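IMC sub-compartment protein ISP3 (Toxoplasma gondii, PDB 4CHJ) is a pleckstrin homology-fold protein of the parasite's inner membrane complex, and probably takes part in daughter-cell formation during replication by endodyogeny. Local coordinates at residues A[36-41]-A[135-140]; A[45-50]-A[59-64]; A[69-74]-A[82-87]; A[88-93]-A[140-145]. All coordinates share one frame; numbering follows the deposited sequence.

Contact 1: A[36-41]-A[135-140]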
loop_
_atom_site.group_PDB
_atom_site.type_symbol
_atom_site.label_atom_id
_atom_site.label_comp_id
_atom_site.label_asym_id
_atom_site.label_seq_id
_atom_site.Cartn_x
_atom_site.Cartn_y
_atom_site.Cartn_z
ATOM N N ASP A 36 4.723 -14.261 -1.418
ATOM C CA ASP A 36 5.427 -14.583 -2.668
ATOM C C ASP A 36 4.476 -14.545 -3.856
ATOM O O ASP A 36 4.835 -14.065 -4.948
ATOM C CB ASP A 36 6.057 -15.981 -2.580
ATOM C CG ASP A 36 7.289 -16.020 -1.713
ATOM O OD1 ASP A 36 7.836 -14.948 -1.378
ATOM O OD2 ASP A 36 7.718 -17.142 -1.371
ATOM N N ASN A 37 3.277 -15.099 -3.656
ATOM C CA ASN A 37 2.192 -14.970 -4.640
ATOM C C ASN A 37 1.780 -13.489 -4.890
ATOM O O ASN A 37 1.810 -13.002 -6.019
ATOM C CB ASN A 37 0.972 -15.765 -4.185
ATOM C CG ASN A 37 -0.178 -15.677 -5.179
ATOM O OD1 ASN A 37 -0.035 -16.061 -6.343
ATOM N ND2 ASN A 37 -1.317 -15.143 -4.732
ATOM N N TRP A 38 1.392 -12.794 -3.825
ATOM C CA TRP A 38 1.169 -11.373 -3.904
ATOM C C TRP A 38 2.283 -10.714 -4.746
ATOM O O TRP A 38 2.012 -10.085 -5.787
ATOM C CB TRP A 38 1.087 -10.768 -2.496
ATOM C CG TRP A 38 0.677 -9.347 -2.520
ATOM C CD1 TRP A 38 -0.594 -8.862 -2.610
ATOM C CD2 TRP A 38 1.537 -8.232 -2.557
ATOM N NE1 TRP A 38 -0.575 -7.504 -2.683
ATOM C CE2 TRP A 38 0.728 -7.086 -2.659
ATOM C CE3 TRP A 38 2.923 -8.079 -2.493
ATOM C CZ2 TRP A 38 1.260 -5.801 -2.685
ATOM C CZ3 TRP A 38 3.448 -6.812 -2.531
ATOM C CH2 TRP A 38 2.617 -5.683 -2.629
ATOM N N MET A 39 3.531 -10.935 -4.366
ATOM C CA MET A 39 4.641 -10.239 -5.003
ATOM C C MET A 39 4.731 -10.524 -6.499
ATOM O O MET A 39 5.036 -9.636 -7.284
ATOM C CB MET A 39 5.956 -10.606 -4.326
ATOM C CG MET A 39 7.131 -9.757 -4.770
ATOM S SD MET A 39 7.035 -8.071 -4.150
ATOM C CE MET A 39 8.256 -7.279 -5.187
ATOM N N ASN A 40 4.475 -11.765 -6.887
ATOM C CA ASN A 40 4.534 -12.162 -8.295
ATOM C C ASN A 40 3.470 -11.507 -9.125
ATOM O O ASN A 40 3.754 -10.981 -10.195
ATOM C CB ASN A 40 4.396 -13.680 -8.435
ATOM C CG ASN A 40 5.724 -14.393 -8.275
ATOM O OD1 ASN A 40 6.751 -13.958 -8.829
ATOM N ND2 ASN A 40 5.730 -15.469 -7.487
ATOM N N ARG A 41 2.233 -11.575 -8.641
ATOM C CA ARG A 41 1.111 -10.863 -9.264
ATOM C C ARG A 41 1.333 -9.382 -9.538
ATOM O O ARG A 41 1.072 -8.899 -10.655
ATOM C CB ARG A 41 -0.128 -11.024 -8.418
ATOM C CG ARG A 41 -0.741 -12.377 -8.614
ATOM C CD ARG A 41 -2.137 -12.431 -8.079
ATOM N NE ARG A 41 -2.131 -12.569 -6.631
ATOM C CZ ARG A 41 -2.736 -11.735 -5.794
ATOM N NH1 ARG A 41 -3.399 -10.674 -6.251
ATOM N NH2 ARG A 41 -2.706 -11.987 -4.495
ATOM N N GLN A 135 -2.402 -7.102 3.702
ATOM C CA GLN A 135 -1.363 -7.370 4.677
ATOM C C GLN A 135 -0.015 -7.650 4.018
ATOM O O GLN A 135 1.023 -7.305 4.577
ATOM C CB GLN A 135 -1.787 -8.514 5.588
ATOM C CG GLN A 135 -3.082 -8.208 6.323
ATOM C CD GLN A 135 -3.347 -9.133 7.488
ATOM O OE1 GLN A 135 -2.867 -10.266 7.526
ATOM N NE2 GLN A 135 -4.159 -8.668 8.428
ATOM N N CYS A 136 -0.034 -8.167 2.794
ATOM C CA CYS A 136 1.187 -8.275 1.989
ATOM C C CYS A 136 1.725 -6.928 1.556
ATOM O O CYS A 136 2.944 -6.718 1.505
ATOM C CB CYS A 136 0.941 -9.127 0.743
ATOM S SG CYS A 136 0.680 -10.870 1.122
ATOM N N PHE A 137 0.835 -6.028 1.160
ATOM C CA PHE A 137 1.278 -4.724 0.704
ATOM C C PHE A 137 1.879 -4.007 1.901
ATOM O O PHE A 137 2.965 -3.421 1.818
ATOM C CB PHE A 137 0.110 -3.975 0.112
ATOM C CG PHE A 137 0.458 -2.633 -0.409
ATOM C CD1 PHE A 137 1.301 -2.491 -1.476
ATOM C CD2 PHE A 137 -0.087 -1.490 0.170
ATOM C CE1 PHE A 137 1.629 -1.239 -1.949
ATOM C CE2 PHE A 137 0.222 -0.238 -0.317
ATOM C CZ PHE A 137 1.072 -0.115 -1.380
ATOM N N VAL A 138 1.266 -4.208 3.062
ATOM C CA VAL A 138 1.815 -3.668 4.302
ATOM C C VAL A 138 3.276 -4.160 4.551
ATOM O O VAL A 138 4.178 -3.363 4.880
ATOM C CB VAL A 138 0.892 -3.977 5.521
ATOM C CG1 VAL A 138 1.566 -3.581 6.831
ATOM C CG2 VAL A 138 -0.427 -3.223 5.412
ATOM N N SER A 139 3.516 -5.447 4.340
ATOM C CA SER A 139 4.844 -6.022 4.574
ATOM C C SER A 139 5.819 -5.552 3.527
ATOM O O SER A 139 6.969 -5.273 3.833
ATOM C CB SER A 139 4.773 -7.538 4.578
ATOM O OG SER A 139 4.194 -7.976 5.789
ATOM N N PHE A 140 5.354 -5.437 2.291
ATOM C CA PHE A 140 6.203 -4.936 1.228
ATOM C C PHE A 140 6.618 -3.500 1.528
ATOM O O PHE A 140 7.779 -3.136 1.379
ATOM C CB PHE A 140 5.462 -5.011 -0.107
ATOM C CG PHE A 140 6.073 -4.176 -1.189
ATOM C CD1 PHE A 140 7.343 -4.444 -1.651
ATOM C CD2 PHE A 140 5.376 -3.118 -1.737
ATOM C CE1 PHE A 140 7.910 -3.676 -2.646
ATOM C CE2 PHE A 140 5.934 -2.344 -2.733
ATOM C CZ PHE A 140 7.204 -2.623 -3.187
#
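The helical segments 36-41 and 135-140 cross almost perpendicularly, at -81°, with their axes 9.8 Å apart where Trp38 comes up against Cys136. The indole of Trp38 fills that gap. Its CG lies anti to the backbone N (chi1 -172°), which carries the indole toward the second helix, and one ring face receives Cys136. Over this face sits the CB of Cys136, 3.5 Å from the centroid of the five-membered ring and 22° off its normal, a CH-pi contact. The sulfur SG of Cys136 stands obliquely to the same ring and touches Trp38 CB at 3.6 Å. The backbone N of Phe137 also lies over this face, toward the rim. In a pleckstrin homology domain the C-terminal helix packs against the open end of the beta barrel; here that helix, 131-149, additionally receives helix 32-44, which precedes strand 46-51. Farther out on the indole, CZ2 of Trp38 meets CD1 of Phe137 at 3.5 Å, and the two rings touch rim to rim. CZ3 of Trp38 rests against CB of Phe140 at 3.6 Å, while the six-membered ring and the Phe140 ring stand oblique to each other. Met39 extends this aromatic cluster: its SD approaches CD1 of Phe140 at 4.4 Å, a Met-aromatic contact. Ile64 of strand 57-65 packs on both Trp38 and Phe140.

Contact 2: A[45-50]-A[59-64]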
loop_
_atom_site.group_PDB
_atom_site.type_symbol
_atom_site.label_atom_id
_atom_site.label_comp_id
_atom_site.label_asym_id
_atom_site.label_seq_id
_atom_site.Cartn_x
_atom_site.Cartn_y
_atom_site.Cartn_z
ATOM N N GLY A 45 1.845 -6.833 -12.458
ATOM C CA GLY A 45 0.793 -5.855 -12.629
ATOM C C GLY A 45 -0.530 -6.473 -12.277
ATOM O O GLY A 45 -0.958 -7.445 -12.889
ATOM N N ASP A 46 -1.176 -5.943 -11.254
ATOM C CA ASP A 46 -2.475 -6.470 -10.854
ATOM C C ASP A 46 -3.337 -5.348 -10.262
ATOM O O ASP A 46 -2.850 -4.245 -9.996
ATOM C CB ASP A 46 -2.298 -7.648 -9.877
ATOM C CG ASP A 46 -3.569 -8.461 -9.689
ATOM O OD1 ASP A 46 -4.426 -8.464 -10.598
ATOM O OD2 ASP A 46 -3.722 -9.085 -8.617
ATOM N N THR A 47 -4.625 -5.643 -10.117
ATOM C CA THR A 47 -5.663 -4.650 -9.938
ATOM C C THR A 47 -5.837 -4.337 -8.446
ATOM O O THR A 47 -5.737 -5.242 -7.601
ATOM C CB THR A 47 -6.997 -5.165 -10.545
ATOM O OG1 THR A 47 -7.029 -4.880 -11.953
ATOM C CG2 THR A 47 -8.197 -4.522 -9.882
ATOM N N MET A 48 -6.006 -3.044 -8.134
ATOM C CA MET A 48 -6.443 -2.583 -6.811
ATOM C C MET A 48 -7.232 -1.270 -6.963
ATOM O O MET A 48 -7.567 -0.868 -8.085
ATOM C CB MET A 48 -5.240 -2.388 -5.898
ATOM C CG MET A 48 -3.996 -1.922 -6.636
ATOM S SD MET A 48 -4.161 -0.235 -7.260
ATOM C CE MET A 48 -4.220 0.649 -5.695
ATOM N N GLU A 49 -7.571 -0.639 -5.842
ATOM C CA GLU A 49 -8.290 0.647 -5.859
ATOM C C GLU A 49 -7.551 1.707 -5.078
ATOM O O GLU A 49 -7.083 1.459 -3.970
ATOM C CB GLU A 49 -9.665 0.498 -5.221
ATOM C CG GLU A 49 -10.675 -0.235 -6.055
ATOM C CD GLU A 49 -11.929 -0.533 -5.271
ATOM O OE1 GLU A 49 -11.932 -0.304 -4.036
ATOM O OE2 GLU A 49 -12.918 -0.973 -5.890
ATOM N N VAL A 50 -7.554 2.923 -5.607
ATOM C CA VAL A 50 -7.037 4.067 -4.880
ATOM C C VAL A 50 -8.196 4.853 -4.279
ATOM O O VAL A 50 -9.088 5.297 -4.992
ATOM C CB VAL A 50 -6.246 4.998 -5.808
ATOM C CG1 VAL A 50 -5.847 6.269 -5.077
ATOM C CG2 VAL A 50 -5.026 4.282 -6.357
ATOM N N GLU A 59 -10.507 2.166 -9.780
ATOM C CA GLU A 59 -9.799 0.919 -10.062
ATOM C C GLU A 59 -8.553 1.188 -10.884
ATOM O O GLU A 59 -8.642 1.743 -11.977
ATOM C CB GLU A 59 -10.702 -0.040 -10.824
ATOM C CG GLU A 59 -10.447 -1.504 -10.495
ATOM C CD GLU A 59 -11.628 -2.400 -10.843
ATOM O OE1 GLU A 59 -12.795 -1.989 -10.605
ATOM O OE2 GLU A 59 -11.388 -3.530 -11.336
ATOM N N CYS A 60 -7.396 0.818 -10.337
ATOM C CA CYS A 60 -6.103 0.969 -11.023
ATOM C C CYS A 60 -5.395 -0.368 -11.212
ATOM O O CYS A 60 -5.787 -1.396 -10.638
ATOM C CB CYS A 60 -5.166 1.860 -10.212
ATOM S SG CYS A 60 -5.726 3.542 -10.031
ATOM N N ASN A 61 -4.309 -0.316 -11.974
ATOM C CA ASN A 61 -3.362 -1.405 -12.058
ATOM C C ASN A 61 -2.127 -0.944 -11.369
ATOM O O ASN A 61 -1.668 0.175 -11.590
ATOM C CB ASN A 61 -3.023 -1.752 -13.509
ATOM C CG ASN A 61 -2.665 -3.220 -13.687
ATOM O OD1 ASN A 61 -3.537 -4.093 -13.641
ATOM N ND2 ASN A 61 -1.375 -3.501 -13.901
ATOM N N LEU A 62 -1.599 -1.804 -10.517
ATOM C CA LEU A 62 -0.440 -1.483 -9.730
ATOM C C LEU A 62 0.630 -2.450 -10.148
ATOM O O LEU A 62 0.447 -3.651 -10.047
ATOM C CB LEU A 62 -0.755 -1.650 -8.245
ATOM C CG LEU A 62 0.413 -1.501 -7.282
ATOM C CD1 LEU A 62 0.998 -0.101 -7.408
ATOM C CD2 LEU A 62 -0.013 -1.795 -5.837
ATOM N N LYS A 63 1.749 -1.911 -10.602
ATOM C CA LYS A 63 2.838 -2.695 -11.077
ATOM C C LYS A 63 4.089 -2.317 -10.314
ATOM O O LYS A 63 4.513 -1.157 -10.318
ATOM C CB LYS A 63 3.036 -2.441 -12.553
ATOM C CG LYS A 63 3.873 -3.493 -13.228
ATOM C CD LYS A 63 3.464 -3.652 -14.681
ATOM C CE LYS A 63 4.418 -4.564 -15.435
ATOM N NZ LYS A 63 5.838 -4.131 -15.283
ATOM N N ILE A 64 4.686 -3.298 -9.658
ATOM C CA ILE A 64 5.864 -3.048 -8.853
ATOM C C ILE A 64 7.101 -3.442 -9.652
ATOM O O ILE A 64 7.194 -4.566 -10.152
ATOM C CB ILE A 64 5.809 -3.817 -7.505
ATOM C CG1 ILE A 64 4.459 -3.566 -6.803
ATOM C CG2 ILE A 64 6.961 -3.390 -6.604
ATOM C CD1 ILE A 64 4.330 -4.171 -5.411
#
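Asp46 and Leu62, and again Met48 and Cys60, are antiparallel hydrogen-bonded pairs, each joined by two backbone bonds. The shortest are Leu62 N to Asp46 O and Cys60 N to Met48 O, both 2.8 Å. Between them Thr47 faces Asn61, and beyond them Glu49 faces Glu59, as non-hydrogen-bonded pairs. There CA-H...O contacts help bring the backbones together, as from Thr47 CA to Cys60 O at 3.3 Å.

Apolar packing is concentrated on the face that carries Met48, Cys60 and Leu62. Met48 CG meets Leu62 CB at 3.6 Å. The bend at chi2 (69°) then turns Met48 SD to lie 3.8 Å from Cys60 CB, so one side chain spans two residues of the partner strand. Val50 CG2 reaches Cys60 SG at 3.8 Å. Phe126 of strand 123-127 and Leu73 of strand 70-75 pack against this layer from the neighbouring strands.

On the face of Thr47 and Asn61 the contacts are more polar in character. Thr47 CG2 lies against the carboxylate of Glu59, 3.6 Å from OE2. Gly45 leaves the preceding helix with a positive phi of 105°, and the Asn61 amide comes close to it, with ND2 3.4 Å from Gly45 CA. Asp46 forms a salt bridge with Arg41 of the preceding helix, and Glu49 one with Arg57, earlier on the second strand.

Strands 46-51 and 57-65 thus form a strongly twisted beta hairpin, the first of the antiparallel sheet in this pleckstrin homology fold.

Contact 3: A[69-74]-A[82-87]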
loop_
_atom_site.group_PDB
_atom_site.type_symbol
_atom_site.label_atom_id
_atom_site.label_comp_id
_atom_site.label_asym_id
_atom_site.label_seq_id
_atom_site.Cartn_x
_atom_site.Cartn_y
_atom_site.Cartn_z
ATOM N N ASN A 69 13.153 0.492 -8.225
ATOM C CA ASN A 69 12.587 1.165 -7.062
ATOM C C ASN A 69 11.440 2.123 -7.398
ATOM O O ASN A 69 11.363 3.246 -6.872
ATOM C CB ASN A 69 13.693 1.870 -6.257
ATOM C CG ASN A 69 13.715 1.441 -4.785
ATOM O OD1 ASN A 69 13.598 0.244 -4.459
ATOM N ND2 ASN A 69 13.878 2.417 -3.888
ATOM N N PHE A 70 10.524 1.661 -8.247
ATOM C CA PHE A 70 9.268 2.371 -8.456
ATOM C C PHE A 70 8.075 1.438 -8.503
ATOM O O PHE A 70 8.191 0.240 -8.739
ATOM C CB PHE A 70 9.311 3.244 -9.720
ATOM C CG PHE A 70 9.212 2.466 -11.008
ATOM C CD1 PHE A 70 7.982 1.984 -11.462
ATOM C CD2 PHE A 70 10.340 2.253 -11.794
ATOM C CE1 PHE A 70 7.894 1.282 -12.660
ATOM C CE2 PHE A 70 10.250 1.558 -12.994
ATOM C CZ PHE A 70 9.030 1.066 -13.422
ATOM N N MET A 71 6.914 1.972 -8.173
ATOM C CA MET A 71 5.679 1.256 -8.393
ATOM C C MET A 71 4.755 2.172 -9.149
ATOM O O MET A 71 4.627 3.338 -8.824
ATOM C CB MET A 71 5.069 0.729 -7.100
ATOM C CG MET A 71 4.357 1.736 -6.232
ATOM S SD MET A 71 3.832 0.929 -4.716
ATOM C CE MET A 71 3.428 2.333 -3.697
ATOM N N ASN A 72 4.135 1.641 -10.188
ATOM C CA ASN A 72 3.380 2.463 -11.102
ATOM C C ASN A 72 1.908 2.215 -11.007
ATOM O O ASN A 72 1.458 1.084 -11.077
ATOM C CB ASN A 72 3.827 2.198 -12.529
ATOM C CG ASN A 72 4.849 3.191 -13.003
ATOM O OD1 ASN A 72 5.950 3.265 -12.467
ATOM N ND2 ASN A 72 4.487 3.969 -14.011
ATOM N N LEU A 73 1.154 3.290 -10.873
ATOM C CA LEU A 73 -0.281 3.194 -10.887
ATOM C C LEU A 73 -0.704 3.501 -12.297
ATOM O O LEU A 73 -0.343 4.532 -12.851
ATOM C CB LEU A 73 -0.895 4.221 -9.947
ATOM C CG LEU A 73 -1.151 3.742 -8.528
ATOM C CD1 LEU A 73 -2.067 2.534 -8.551
ATOM C CD2 LEU A 73 0.173 3.395 -7.874
ATOM N N THR A 74 -1.466 2.597 -12.886
ATOM C CA THR A 74 -2.015 2.851 -14.200
ATOM C C THR A 74 -3.507 2.973 -14.105
ATOM O O THR A 74 -4.184 2.076 -13.597
ATOM C CB THR A 74 -1.657 1.746 -15.194
ATOM O OG1 THR A 74 -0.234 1.708 -15.355
ATOM C CG2 THR A 74 -2.315 2.016 -16.546
ATOM N N ILE A 82 5.373 6.001 -8.281
ATOM C CA ILE A 82 5.741 6.255 -6.926
ATOM C C ILE A 82 7.095 5.637 -6.737
ATOM O O ILE A 82 7.311 4.499 -7.100
ATOM C CB ILE A 82 4.733 5.620 -5.943
ATOM C CG1 ILE A 82 3.293 5.945 -6.365
ATOM C CG2 ILE A 82 5.000 6.099 -4.522
ATOM C CD1 ILE A 82 2.226 5.389 -5.442
ATOM N N GLN A 83 8.002 6.400 -6.148
ATOM C CA GLN A 83 9.319 5.900 -5.822
ATOM C C GLN A 83 9.284 5.177 -4.493
ATOM O O GLN A 83 8.785 5.698 -3.509
ATOM C CB GLN A 83 10.321 7.046 -5.759
ATOM C CG GLN A 83 10.228 8.001 -6.931
ATOM C CD GLN A 83 11.274 7.719 -7.981
ATOM O OE1 GLN A 83 12.470 7.774 -7.710
ATOM N NE2 GLN A 83 10.828 7.410 -9.189
ATOM N N LEU A 84 9.838 3.970 -4.482
ATOM C CA LEU A 84 9.901 3.137 -3.290
ATOM C C LEU A 84 10.730 3.837 -2.230
ATOM O O LEU A 84 10.463 3.731 -1.036
ATOM C CB LEU A 84 10.472 1.764 -3.626
ATOM C CG LEU A 84 9.679 0.995 -4.684
ATOM C CD1 LEU A 84 10.114 -0.458 -4.743
ATOM C CD2 LEU A 84 8.185 1.101 -4.429
ATOM N N ASP A 85 11.729 4.571 -2.695
ATOM C CA ASP A 85 12.597 5.353 -1.835
ATOM C C ASP A 85 11.758 6.402 -1.128
ATOM O O ASP A 85 11.995 6.734 0.027
ATOM C CB ASP A 85 13.715 6.016 -2.647
ATOM C CG ASP A 85 13.311 6.305 -4.085
ATOM O OD1 ASP A 85 13.147 5.345 -4.867
ATOM O OD2 ASP A 85 13.161 7.493 -4.433
ATOM N N ASP A 86 10.786 6.936 -1.852
ATOM C CA ASP A 86 9.901 7.971 -1.330
ATOM C C ASP A 86 9.057 7.569 -0.117
ATOM O O ASP A 86 8.789 8.396 0.743
ATOM C CB ASP A 86 9.005 8.539 -2.432
ATOM C CG ASP A 86 8.684 10.003 -2.217
ATOM O OD1 ASP A 86 9.407 10.663 -1.447
ATOM O OD2 ASP A 86 7.710 10.495 -2.818
ATOM N N ILE A 87 8.658 6.303 -0.036
ATOM C CA ILE A 87 7.701 5.888 0.983
ATOM C C ILE A 87 8.257 6.149 2.370
ATOM O O ILE A 87 9.358 5.726 2.688
ATOM C CB ILE A 87 7.416 4.380 0.884
ATOM C CG1 ILE A 87 7.235 3.955 -0.575
ATOM C CG2 ILE A 87 6.217 4.001 1.733
ATOM C CD1 ILE A 87 5.823 4.096 -1.093
#
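Asn69 and Leu84 meet where the antiparallel hairpin of strands 70-75 and 78-83 opens out, at one edge of the main sheet. Met71 and Ile82 form the hydrogen-bonded pair, with Met71 N to Ile82 O at 2.8 Å, and Phe70 faces Gln83 without such bonds. One step on, Leu84 N donates to Asn69 O at 2.9 Å, coming in from well above the carbonyl plane.

The Asn69 amide also ties the turn after the strand. Its ND2 gives a hydrogen bond of 3.2 Å to Asp85 OD1, on the anti lone pair, with amide and carboxylate nearly coplanar. Asn69 CG meanwhile packs on Leu84 CB at 3.5 Å.

The inner face belongs to Met71, whose chain runs extended beyond CG, with CE anti to CG (chi3 166°), which brings CE to 3.7 Å from Ile82 CD1 and 4.0 Å from Ile87 CD1. Leu73 CD2 closes on the same Ile82 CD1 at 3.8 Å. Phe115 of strand 113-117 borders Met71 and Ile87, and Phe140 of the C-terminal helix borders Leu84. Asn69 and Phe70 both face Asp65, a G1 beta bulge at the start of this second hairpin of the pleckstrin homology sheet.

Contact 4: A[88-93]-A[140-145]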
loop_
_atom_site.group_PDB
_atom_site.type_symbol
_atom_site.label_atom_id
_atom_site.label_comp_id
_atom_site.label_asym_id
_atom_site.label_seq_id
_atom_site.Cartn_x
_atom_site.Cartn_y
_atom_site.Cartn_z
ATOM N N ALA A 88 7.474 6.818 3.206
ATOM C CA ALA A 88 7.941 7.184 4.537
ATOM C C ALA A 88 7.208 6.479 5.670
ATOM O O ALA A 88 7.774 6.252 6.734
ATOM C CB ALA A 88 7.858 8.691 4.717
ATOM N N ALA A 89 5.946 6.144 5.444
ATOM C CA ALA A 89 5.147 5.511 6.479
ATOM C C ALA A 89 4.066 4.607 5.917
ATOM O O ALA A 89 3.608 4.788 4.797
ATOM C CB ALA A 89 4.533 6.563 7.387
ATOM N N VAL A 90 3.655 3.643 6.727
ATOM C CA VAL A 90 2.551 2.768 6.408
ATOM C C VAL A 90 1.537 2.900 7.527
ATOM O O VAL A 90 1.892 2.857 8.694
ATOM C CB VAL A 90 3.015 1.310 6.274
ATOM C CG1 VAL A 90 3.686 0.849 7.549
ATOM C CG2 VAL A 90 1.854 0.406 5.914
ATOM N N LEU A 91 0.275 3.109 7.185
ATOM C CA LEU A 91 -0.729 3.233 8.223
ATOM C C LEU A 91 -1.683 2.058 8.184
ATOM O O LEU A 91 -2.461 1.915 7.256
ATOM C CB LEU A 91 -1.478 4.547 8.066
ATOM C CG LEU A 91 -0.541 5.728 7.843
ATOM C CD1 LEU A 91 -1.210 6.816 7.035
ATOM C CD2 LEU A 91 -0.030 6.266 9.163
ATOM N N TYR A 92 -1.604 1.221 9.210
ATOM C CA TYR A 92 -2.413 0.021 9.277
ATOM C C TYR A 92 -2.653 -0.470 10.698
ATOM O O TYR A 92 -2.106 -1.482 11.100
ATOM C CB TYR A 92 -1.765 -1.078 8.447
ATOM C CG TYR A 92 -2.710 -2.171 8.058
ATOM C CD1 TYR A 92 -3.605 -1.999 7.021
ATOM C CD2 TYR A 92 -2.714 -3.375 8.732
ATOM C CE1 TYR A 92 -4.478 -2.998 6.661
ATOM C CE2 TYR A 92 -3.584 -4.382 8.378
ATOM C CZ TYR A 92 -4.463 -4.185 7.343
ATOM O OH TYR A 92 -5.327 -5.179 6.991
ATOM N N GLY A 93 -3.468 0.241 11.458
ATOM C CA GLY A 93 -3.827 -0.203 12.788
ATOM C C GLY A 93 -2.826 0.108 13.882
ATOM O O GLY A 93 -1.787 0.704 13.642
ATOM N N PHE A 140 5.354 -5.437 2.291
ATOM C CA PHE A 140 6.203 -4.936 1.228
ATOM C C PHE A 140 6.618 -3.500 1.528
ATOM O O PHE A 140 7.779 -3.136 1.379
ATOM C CB PHE A 140 5.462 -5.011 -0.107
ATOM C CG PHE A 140 6.073 -4.176 -1.189
ATOM C CD1 PHE A 140 7.343 -4.444 -1.651
ATOM C CD2 PHE A 140 5.376 -3.118 -1.737
ATOM C CE1 PHE A 140 7.910 -3.676 -2.646
ATOM C CE2 PHE A 140 5.934 -2.344 -2.733
ATOM C CZ PHE A 140 7.204 -2.623 -3.187
ATOM N N LEU A 141 5.662 -2.697 1.979
ATOM C CA LEU A 141 5.921 -1.307 2.322
ATOM C C LEU A 141 6.895 -1.218 3.481
ATOM O O LEU A 141 7.763 -0.354 3.509
ATOM C CB LEU A 141 4.622 -0.579 2.666
ATOM C CG LEU A 141 3.707 -0.231 1.494
ATOM C CD1 LEU A 141 2.579 0.678 1.948
ATOM C CD2 LEU A 141 4.499 0.413 0.371
ATOM N N ASP A 142 6.741 -2.116 4.442
ATOM C CA ASP A 142 7.585 -2.115 5.620
ATOM C C ASP A 142 9.040 -2.342 5.243
ATOM O O ASP A 142 9.930 -1.692 5.778
ATOM C CB ASP A 142 7.136 -3.207 6.584
ATOM C CG ASP A 142 6.839 -2.676 7.962
ATOM O OD1 ASP A 142 7.770 -2.160 8.613
ATOM O OD2 ASP A 142 5.674 -2.775 8.397
ATOM N N ASP A 143 9.279 -3.261 4.317
ATOM C CA ASP A 143 10.633 -3.543 3.870
ATOM C C ASP A 143 11.265 -2.337 3.192
ATOM O O ASP A 143 12.430 -2.031 3.418
ATOM C CB ASP A 143 10.644 -4.734 2.915
ATOM C CG ASP A 143 10.228 -6.018 3.587
ATOM O OD1 ASP A 143 10.403 -6.129 4.814
ATOM O OD2 ASP A 143 9.723 -6.917 2.889
ATOM N N GLU A 144 10.484 -1.653 2.367
ATOM C CA GLU A 144 10.978 -0.499 1.619
ATOM C C GLU A 144 11.335 0.624 2.551
ATOM O O GLU A 144 12.351 1.271 2.388
ATOM C CB GLU A 144 9.922 -0.029 0.638
ATOM C CG GLU A 144 9.641 -1.056 -0.434
ATOM C CD GLU A 144 10.903 -1.461 -1.192
ATOM O OE1 GLU A 144 11.825 -0.611 -1.301
ATOM O OE2 GLU A 144 10.969 -2.623 -1.682
ATOM N N ILE A 145 10.518 0.800 3.573
ATOM C CA ILE A 145 10.717 1.848 4.565
ATOM C C ILE A 145 11.985 1.627 5.395
ATOM O O ILE A 145 12.736 2.562 5.647
ATOM C CB ILE A 145 9.507 1.918 5.503
ATOM C CG1 ILE A 145 8.326 2.520 4.752
ATOM C CG2 ILE A 145 9.830 2.731 6.755
ATOM C CD1 ILE A 145 7.010 2.336 5.459
#
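Ile145 on the C-terminal helix reaches across to strand 88-91 and meets Ala88, Ala89 and Val90. From CB, which points to the strand, the side chain divides. The CG2 branch lies anti to the backbone N and comes to 4.1 Å from Ala88 O. The other branch, CG1, lies anti to the carbonyl carbon (chi1 -72°) and carries CD1 onward with chi2 at 166°. This terminal methyl does most of the touching: it rests on the strand backbone, 3.7 Å from Ala89 C and 3.8 Å from Val90 N, and meets the Val90 methyl CG1 at 4.2 Å. Val90 and Ile145 cross at about a right angle.

One helical turn earlier, Leu141 CD1 meets the other methyl of Val90, CG2, at 4.0 Å. Asp142 OD2 also approaches Val90 CG1, at 4.2 Å. No hydrogen bond links the two segments; the contact is van der Waals packing, of side chains on each other and on the strand backbone. Ala88 and Ala89 both face Arg116, forming a classic beta bulge.

Helix and strand run nearly antiparallel, their axes at 158° and 8.4 Å apart. Strand 87-91 is an outermost strand of the seven-stranded sheet, beside strand 113-117, whose Val113 and Phe115 pack on Val90 and Leu141 respectively, while Val138 of the helix adds to the cover over Val90.

Overall arrangement
Contacts 2, 3 and 4 follow one another along the chain, and contact 1 joins helix 32-44 to helix 131-149 around contacts 2 and 3; it crosses contact 4, with which it shares Phe140. Contacts 2 and 3 are successive hairpins of one seven-stranded antiparallel sheet, joined where strands 57-65 and 70-75 pair, their centres about 12 Å apart. Helix 131-149 serves both contact 1 and contact 4, and its Phe140 is also the junction with contacts 2 and 3. Contacts 2 and 4, with centres about 17 Å apart, lie on opposite sides of the chain's centre, so the C-terminal helix of this pleckstrin homology fold packs on residues of both hairpins and on strand 87-91.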